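Alkylhalidase CmlS (PDB 3I3L) is a flavin-dependent halogenase of chloramphenicol biosynthesis that carries its FAD covalently bound through an aspartate. Local coordinates at residues 524-527 with 528-532. Numbering follows the deposited sequence.
Sequences IFQD and LAEEE
Q526 and E530, one turn apart in the last turns of helix 519-531, join their side chains through an amide-carboxylate hydrogen bond. The E530 chain can be followed outward. CB lies 3.7 Å from the Q526 carbonyl O, and CG presses closer to the same O, at 3.2 Å. Beyond CG the chain runs extended (chi2 175°), which takes CD past that carbonyl to the Q526 amide. At the tip, OE2 accepts from Q526 NE2 at 3.1 Å; the donor comes from above the carboxylate, 52° out of its plane, and the two flat groups stand well turned from each other. Q526 leaves the backbone with CG anti to N (chi1 -172°) and then bends at chi2, bringing its amide over to E530. The same amide also bonds to the start of strand 483-491 and the residues just before it, OE1 taking the A483 N-H and NE2 giving to G481 O. At Q526 an alanine would probably leave A483 N and G481 O without these mates and the E530 carboxylate less fixed in its rotation. D527 and E531 extend side by side, their carboxylates nearly parallel, with OD1 and OE1 4.1 Å apart, two like charges whose repulsion the salt bridge from D527 OD2 to R541 probably eases in part. In the backbone, E531 N donates to D527 O at 2.8 Å; E532, the first residue past the helix, has positive phi, yet its N still bonds to L528 O. L528 CD1 approaches the F525 ring obliquely. The helix end, in the C-terminal domain away from the FAD site, turns I524, F525 and L528 inward and E530 and E531 to solvent: L528 packs on F476 and W478 of strand 473-478, A529 on W478, I524, F525 and L528 meet L538 of helix 535-543, and E532 is salt-bridged to R475.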
ATOM      1  N   ILE A 524     -16.295 -26.083  14.315  1.00 43.36           N
ATOM      2  CA  ILE A 524     -16.643 -24.997  15.192  1.00 42.96           C
ATOM      3  C   ILE A 524     -17.714 -24.101  14.568  1.00 41.98           C
ATOM      4  O   ILE A 524     -18.735 -23.812  15.203  1.00 42.65           O
ATOM      5  CB  ILE A 524     -15.427 -24.146  15.596  1.00 42.82           C
ATOM      6  CG1 ILE A 524     -14.392 -25.040  16.312  1.00 43.43           C
ATOM      7  CG2 ILE A 524     -15.898 -22.932  16.418  1.00 41.82           C
ATOM      8  CD1 ILE A 524     -13.162 -24.322  16.861  1.00 42.15           C
ATOM      9  N   PHE A 525     -17.511 -23.710  13.314  1.00 40.60           N
ATOM     10  CA  PHE A 525     -18.343 -22.665  12.725  1.00 39.33           C
ATOM     11  C   PHE A 525     -19.667 -23.162  12.190  1.00 38.86           C
ATOM     12  O   PHE A 525     -20.636 -22.406  12.138  1.00 39.10           O
ATOM     13  CB  PHE A 525     -17.548 -21.812  11.722  1.00 39.53           C
ATOM     14  CG  PHE A 525     -16.454 -21.014  12.390  1.00 40.24           C
ATOM     15  CD1 PHE A 525     -16.738 -19.803  13.015  1.00 40.72           C
ATOM     16  CD2 PHE A 525     -15.157 -21.518  12.465  1.00 41.15           C
ATOM     17  CE1 PHE A 525     -15.729 -19.075  13.702  1.00 40.47           C
ATOM     18  CE2 PHE A 525     -14.167 -20.811  13.122  1.00 42.93           C
ATOM     19  CZ  PHE A 525     -14.453 -19.585  13.753  1.00 41.58           C
ATOM     20  N   GLN A 526     -19.703 -24.432  11.820  1.00 38.74           N
ATOM     21  CA  GLN A 526     -20.936 -25.137  11.498  1.00 39.71           C
ATOM     22  C   GLN A 526     -21.855 -25.230  12.746  1.00 39.10           C
ATOM     23  O   GLN A 526     -23.046 -24.975  12.685  1.00 39.20           O
ATOM     24  CB  GLN A 526     -20.592 -26.552  11.021  1.00 40.19           C
ATOM     25  CG  GLN A 526     -21.816 -27.294  10.489  1.00 42.10           C
ATOM     26  CD  GLN A 526     -22.417 -26.518   9.362  1.00 45.56           C
ATOM     27  OE1 GLN A 526     -21.722 -26.171   8.386  1.00 48.42           O
ATOM     28  NE2 GLN A 526     -23.708 -26.211   9.467  1.00 47.61           N
ATOM     29  N   ASP A 527     -21.258 -25.572  13.878  1.00 39.13           N
ATOM     30  CA  ASP A 527     -21.961 -25.616  15.160  1.00 39.20           C
ATOM     31  C   ASP A 527     -22.470 -24.231  15.489  1.00 38.69           C
ATOM     32  O   ASP A 527     -23.637 -24.062  15.881  1.00 38.73           O
ATOM     33  CB  ASP A 527     -21.035 -26.111  16.279  1.00 39.50           C
ATOM     34  CG  ASP A 527     -20.646 -27.590  16.135  1.00 41.24           C
ATOM     35  OD1 ASP A 527     -21.341 -28.351  15.434  1.00 45.65           O
ATOM     36  OD2 ASP A 527     -19.642 -28.008  16.749  1.00 42.78           O
ATOM     37  N   LEU A 528     -21.621 -23.227  15.277  1.00 37.35           N
ATOM     38  CA  LEU A 528     -22.048 -21.846  15.471  1.00 35.96           C
ATOM     39  C   LEU A 528     -23.271 -21.510  14.585  1.00 35.98           C
ATOM     40  O   LEU A 528     -24.222 -20.876  15.041  1.00 35.41           O
ATOM     41  CB  LEU A 528     -20.890 -20.862  15.235  1.00 35.08           C
ATOM     42  CG  LEU A 528     -21.149 -19.410  15.578  1.00 34.14           C
ATOM     43  CD1 LEU A 528     -19.814 -18.703  15.962  1.00 35.82           C
ATOM     44  CD2 LEU A 528     -21.877 -18.618  14.453  1.00 34.78           C
ATOM     45  N   ALA A 529     -23.218 -21.882  13.312  1.00 35.91           N
ATOM     46  CA  ALA A 529     -24.275 -21.469  12.382  1.00 36.94           C
ATOM     47  C   ALA A 529     -25.603 -22.044  12.865  1.00 36.56           C
ATOM     48  O   ALA A 529     -26.602 -21.410  12.757  1.00 32.73           O
ATOM     49  CB  ALA A 529     -23.991 -21.937  10.972  1.00 35.73           C
ATOM     50  N   GLU A 530     -25.535 -23.230  13.446  1.00 37.69           N
ATOM     51  CA  GLU A 530     -26.723 -23.925  13.925  1.00 40.67           C
ATOM     52  C   GLU A 530     -27.213 -23.486  15.304  1.00 40.01           C
ATOM     53  O   GLU A 530     -28.381 -23.339  15.490  1.00 42.06           O
ATOM     54  CB  GLU A 530     -26.474 -25.437  13.869  1.00 40.37           C
ATOM     55  CG  GLU A 530     -26.053 -25.881  12.439  1.00 43.83           C
ATOM     56  CD  GLU A 530     -25.665 -27.351  12.351  1.00 49.15           C
ATOM     57  OE1 GLU A 530     -25.391 -27.982  13.400  1.00 47.99           O
ATOM     58  OE2 GLU A 530     -25.615 -27.876  11.218  1.00 51.26           O
ATOM     59  N   GLU A 531     -26.308 -23.246  16.250  1.00 40.55           N
ATOM     60  CA  GLU A 531     -26.668 -23.081  17.651  1.00 38.18           C
ATOM     61  C   GLU A 531     -26.599 -21.633  18.038  1.00 38.53           C
ATOM     62  O   GLU A 531     -27.250 -21.195  18.992  1.00 37.80           O
ATOM     63  CB  GLU A 531     -25.727 -23.892  18.536  1.00 38.70           C
ATOM     64  CG  GLU A 531     -25.405 -25.299  18.047  1.00 38.19           C
ATOM     65  CD  GLU A 531     -24.263 -25.933  18.827  1.00 39.68           C
ATOM     66  OE1 GLU A 531     -23.834 -27.028  18.439  1.00 42.58           O
ATOM     67  OE2 GLU A 531     -23.769 -25.352  19.816  1.00 40.77           O
ATOM     68  N   GLU A 532     -25.791 -20.875  17.298  1.00 37.56           N
ATOM     69  CA  GLU A 532     -25.660 -19.424  17.507  1.00 35.76           C
ATOM     70  C   GLU A 532     -25.155 -19.033  18.893  1.00 34.56           C
ATOM     71  O   GLU A 532     -25.630 -18.064  19.487  1.00 33.36           O
ATOM     72  CB  GLU A 532     -26.968 -18.722  17.134  1.00 36.82           C
ATOM     73  CG  GLU A 532     -27.405 -19.003  15.643  1.00 39.44           C
ATOM     74  CD  GLU A 532     -28.579 -18.163  15.181  1.00 44.46           C
ATOM     75  OE1 GLU A 532     -29.376 -17.706  16.039  1.00 43.12           O
ATOM     76  OE2 GLU A 532     -28.677 -17.920  13.953  1.00 47.60           O
TER